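Glycerophosphoryl diester phosphodiesterase (Parabacteroides distasonis, PDB 3MZ2) probably hydrolyses glycerophosphodiesters, as expected of a TIM-barrel enzyme of the glycerophosphoryl diester phosphodiesterase family. Local coordinates at residues Ile14-Val17 against Asp18-Ile21; Gly44-Glu47 against Asn48-Glu51. All coordinates share one frame; numbering follows the deposited sequence. Where two conformers were deposited one is given.

Contact 1: residues Ile14-Val17 against Asp18-Ile21; sequences ISNV and DDLI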
loop_
_atom_site.group_PDB
_atom_site.type_symbol
_atom_site.label_atom_id
_atom_site.label_comp_id
_atom_site.label_asym_id
_atom_site.label_seq_id
_atom_site.Cartn_x
_atom_site.Cartn_y
_atom_site.Cartn_z
ATOM N N ILE A 14 22.282 10.751 18.550
ATOM C CA ILE A 14 20.938 10.736 19.115
ATOM C C ILE A 14 20.917 9.562 20.074
ATOM O O ILE A 14 20.883 8.412 19.655
ATOM C CB ILE A 14 19.887 10.631 17.979
ATOM C CG1 ILE A 14 19.905 11.916 17.118
ATOM C CG2 ILE A 14 18.496 10.400 18.552
ATOM C CD1 ILE A 14 19.109 11.864 15.876
ATOM N N SER A 15 20.987 9.836 21.372
ATOM C CA SER A 15 21.185 8.758 22.349
ATOM C C SER A 15 19.888 8.159 22.862
ATOM O O SER A 15 19.923 7.094 23.457
ATOM C CB SER A 15 21.955 9.213 23.600
ATOM O OG SER A 15 23.116 9.960 23.320
ATOM N N ASN A 16 18.765 8.844 22.681
ATOM C CA ASN A 16 17.502 8.388 23.267
ATOM C C ASN A 16 16.341 9.097 22.586
ATOM O O ASN A 16 16.574 9.928 21.747
ATOM C CB ASN A 16 17.511 8.629 24.795
ATOM C CG ASN A 16 17.802 10.088 25.154
ATOM O OD1 ASN A 16 17.316 10.994 24.495
ATOM N ND2 ASN A 16 18.630 10.311 26.180
ATOM N N VAL A 17 15.105 8.756 22.946
ATOM C CA VAL A 17 13.929 9.344 22.321
ATOM C C VAL A 17 13.852 10.872 22.538
ATOM O O VAL A 17 13.504 11.591 21.613
ATOM C CB VAL A 17 12.621 8.694 22.765
ATOM C CG1 VAL A 17 11.414 9.495 22.222
ATOM C CG2 VAL A 17 12.549 7.237 22.249
ATOM N N ASP A 18 14.228 11.378 23.741
ATOM C CA ASP A 18 14.260 12.834 23.925
ATOM C C ASP A 18 15.213 13.535 22.930
ATOM O O ASP A 18 14.891 14.610 22.402
ATOM C CB ASP A 18 14.642 13.218 25.369
ATOM C CG ASP A 18 13.553 12.853 26.368
ATOM O OD1 ASP A 18 12.389 12.659 25.930
ATOM O OD2 ASP A 18 13.875 12.792 27.574
ATOM N N ASP A 19 16.359 12.918 22.652
ATOM C CA ASP A 19 17.292 13.498 21.676
ATOM C C ASP A 19 16.672 13.483 20.271
ATOM O O ASP A 19 16.864 14.406 19.491
ATOM C CB ASP A 19 18.604 12.724 21.615
ATOM C CG ASP A 19 19.554 13.043 22.739
ATOM O OD1 ASP A 19 19.316 13.990 23.550
ATOM O OD2 ASP A 19 20.582 12.315 22.768
ATOM N N LEU A 20 15.903 12.445 19.969
ATOM C CA LEU A 20 15.317 12.299 18.643
ATOM C C LEU A 20 14.243 13.357 18.488
ATOM O O LEU A 20 14.169 13.995 17.461
ATOM C CB LEU A 20 14.767 10.875 18.411
ATOM C CG LEU A 20 14.120 10.608 17.041
ATOM C CD1 LEU A 20 15.055 10.798 15.878
ATOM C CD2 LEU A 20 13.510 9.170 17.062
ATOM N N ILE A 21 13.418 13.548 19.509
ATOM C CA ILE A 21 12.372 14.600 19.468
ATOM C C ILE A 21 13.034 15.965 19.310
ATOM O O ILE A 21 12.657 16.766 18.470
ATOM C CB ILE A 21 11.494 14.544 20.755
ATOM C CG1 ILE A 21 10.607 13.311 20.741
ATOM C CG2 ILE A 21 10.660 15.846 20.974
ATOM C CD1 ILE A 21 10.016 12.962 22.114
HETATM O O HOH W 1 19.171 13.217 26.123
#

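Contact 2: residues Gly44-Glu47 against Asn48-Glu51; sequences GYPE and NSME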
loop_
_atom_site.group_PDB
_atom_site.type_symbol
_atom_site.label_atom_id
_atom_site.label_comp_id
_atom_site.label_asym_id
_atom_site.label_seq_id
_atom_site.Cartn_x
_atom_site.Cartn_y
_atom_site.Cartn_z
ATOM N N GLY A 44 27.005 1.478 -9.035
ATOM C CA GLY A 44 27.584 0.575 -8.045
ATOM C C GLY A 44 26.922 0.481 -6.667
ATOM O O GLY A 44 27.409 -0.256 -5.802
ATOM N N TYR A 45 25.833 1.226 -6.460
ATOM C CA TYR A 45 25.179 1.352 -5.152
ATOM C C TYR A 45 23.670 1.161 -5.302
ATOM O O TYR A 45 22.909 2.088 -5.537
ATOM C CB TYR A 45 25.564 2.692 -4.488
ATOM C CG TYR A 45 27.026 2.698 -4.110
ATOM C CD1 TYR A 45 27.466 1.887 -3.099
ATOM C CD2 TYR A 45 27.973 3.448 -4.814
ATOM C CE1 TYR A 45 28.764 1.838 -2.728
ATOM C CE2 TYR A 45 29.327 3.371 -4.454
ATOM C CZ TYR A 45 29.691 2.565 -3.388
ATOM O OH TYR A 45 30.988 2.413 -2.931
ATOM N N PRO A 46 23.216 -0.087 -5.135
ATOM C CA PRO A 46 21.797 -0.362 -5.216
ATOM C C PRO A 46 20.924 0.235 -4.093
ATOM O O PRO A 46 21.389 0.478 -2.974
ATOM C CB PRO A 46 21.750 -1.892 -5.135
ATOM C CG PRO A 46 23.142 -2.365 -5.454
ATOM C CD PRO A 46 24.018 -1.306 -4.920
ATOM N N GLU A 47 19.661 0.463 -4.405
ATOM C CA GLU A 47 18.592 0.724 -3.411
ATOM C C GLU A 47 18.605 -0.313 -2.330
ATOM O O GLU A 47 18.926 -1.474 -2.618
ATOM C CB GLU A 47 17.227 0.517 -4.071
ATOM C CG GLU A 47 16.824 1.562 -4.956
ATOM C CD GLU A 47 15.509 1.271 -5.658
ATOM O OE1 GLU A 47 14.672 0.399 -5.237
ATOM O OE2 GLU A 47 15.295 2.007 -6.634
ATOM N N ASN A 48 18.215 0.096 -1.120
ATOM C CA ASN A 48 17.978 -0.850 -0.012
ATOM C C ASN A 48 19.150 -1.822 0.174
ATOM O O ASN A 48 18.971 -3.040 0.295
ATOM C CB ASN A 48 16.646 -1.595 -0.223
ATOM C CG ASN A 48 15.439 -0.751 0.118
ATOM O OD1 ASN A 48 15.272 -0.315 1.261
ATOM N ND2 ASN A 48 14.549 -0.540 -0.863
ATOM N N SER A 49 20.345 -1.256 0.223
ATOM C CA SER A 49 21.544 -2.044 0.449
ATOM C C SER A 49 22.378 -1.414 1.531
ATOM O O SER A 49 22.427 -0.194 1.663
ATOM C CB SER A 49 22.376 -2.195 -0.832
ATOM O OG SER A 49 23.113 -1.010 -1.152
HETATM N N MSE A 50 23.016 -2.259 2.327
HETATM C CA MSE A 50 23.862 -1.762 3.425
HETATM C C MSE A 50 24.979 -0.922 2.849
HETATM O O MSE A 50 25.388 0.093 3.423
HETATM C CB MSE A 50 24.495 -2.920 4.159
HETATM C CG MSE A 50 23.553 -3.915 4.727
HETATM SE SE MSE A 50 22.482 -3.049 6.128
HETATM C CE MSE A 50 23.976 -2.629 7.325
ATOM N N GLU A 51 25.492 -1.367 1.716
ATOM C CA GLU A 51 26.631 -0.700 1.077
ATOM C C GLU A 51 26.262 0.728 0.676
ATOM O O GLU A 51 27.057 1.662 0.813
ATOM C CB GLU A 51 27.091 -1.525 -0.137
ATOM C CG GLU A 51 27.748 -2.847 0.249
ATOM C CD GLU A 51 26.774 -4.019 0.484
ATOM O OE1 GLU A 51 25.542 -3.846 0.360
ATOM O OE2 GLU A 51 27.260 -5.130 0.804
HETATM O O HOH W 2 14.587 -1.934 -3.596
#

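Contact 1: residues Ile14-Val17 against Asp18-Ile21
Asn16 holds its CG between its own backbone N and carbonyl carbon (chi1 55°), and Asp19 swings its CG to the side of its backbone N (chi1 -79°); these torsions turn both polar ends over the start of helix 17-23. Asn16 is the N-cap: its OD1 accepts from Asp19 N at 2.8 Å, with the donor almost in line with the side-chain carbonyl. Asp19 reaches past the cap to the preceding loop, where OD2 takes Ser15 N through its anti lone pair at 2.9 Å, a fairly straight bond (162°). The other carboxylate oxygen, OD1, accepts from a water that accepts from Asn16 ND2, so Asn16 and Asp19 are joined twice, directly at the cap and through the water. Beside these polar groups, Ile14 sets its CG2 methyl 3.8 Å from Leu20 CB, and both side chains continue onto Ile134. At the next helix residue, Ile21 CD1 meets Val17 CG1 at 3.7 Å; the backbone bond Leu20 N to Asn16 O is followed by the straighter Ile21 N to Val17 O. With Asp18 and Asp19 in the first turn, negative charge sits where the helix dipole would probably favour it, and the bond to Ser15 N helps hold the loop there.

Contact 2: residues Gly44-Glu47 against Asn48-Glu51
Ser49 answers Pro46 across a tight turn that leads into helix 50-59, in the loop that follows strand 33-36 of the TIM barrel. Asn48 adopts a left-handed backbone conformation (phi 50°), which turns the chain sharply between Glu47 and Ser49. The direct polar link is a single hydrogen bond: Ser49 OG donates to Pro46 O at 2.9 Å, reaching the carbonyl from 31° out of its plane. Ser49 is the N-cap, and its side chain also caps a backbone N in the first turn of helix 50-59. Its OG lies between the backbone N and the carbonyl carbon (chi1 76°), which faces it back toward the proline. Thr52 OG1, in the first turn of the helix, hydrogen-bonds both Ser49 OG and Pro46 O, closing a small polar cluster around the cap.

The charged and amide groups are joined through water. One water donates to Glu47 OE1 at 2.9 Å and accepts from Asn48 ND2 at 3.1 Å. Both ends are also held from outside: Glu47 OE2 forms salt bridges with Arg38, Arg41 and Arg86, and Asn48 ND2 hydrogen-bonds Asp67. The extended glutamate thus meets three arginines near a sulfate, about 4 Å from its side chain, that probably came from the crystallisation liquor. Such a cationic site is consistent with the phosphate-binding pocket expected of this family, with Glu47 probably helping to position the arginines.

Apolar packing is supplied mostly by the surroundings. Pro46 lies against Leu107, Thr115 and Tyr117. The Tyr45 ring, reaching forward along the chain to the helix, also rests on Thr52 and Asn55 of helix 50-59, and its CE1 approaches the backbone of the first turn, lying 3.9 Å from Glu51 O.

Overall arrangement
Both contacts are helix starts where a side chain at the N-cap organises the first turn, yet they serve different helices and do not touch: their centres are 27 Å apart and their nearest atoms about 17 Å. Contact 1 lies at the surface, at the short N-terminal helix 17-23, and its chemistry stays largely within the segment, with a carboxylate on backbone amide and a few aliphatic contacts alongside. Contact 2 is buried, at the entry to helix 50-59 of the barrel, and relies much more on distant partners. Acidic groups show the contrast: contact 1 spends one on a loop N-H, contact 2 on arginines near a sulfate.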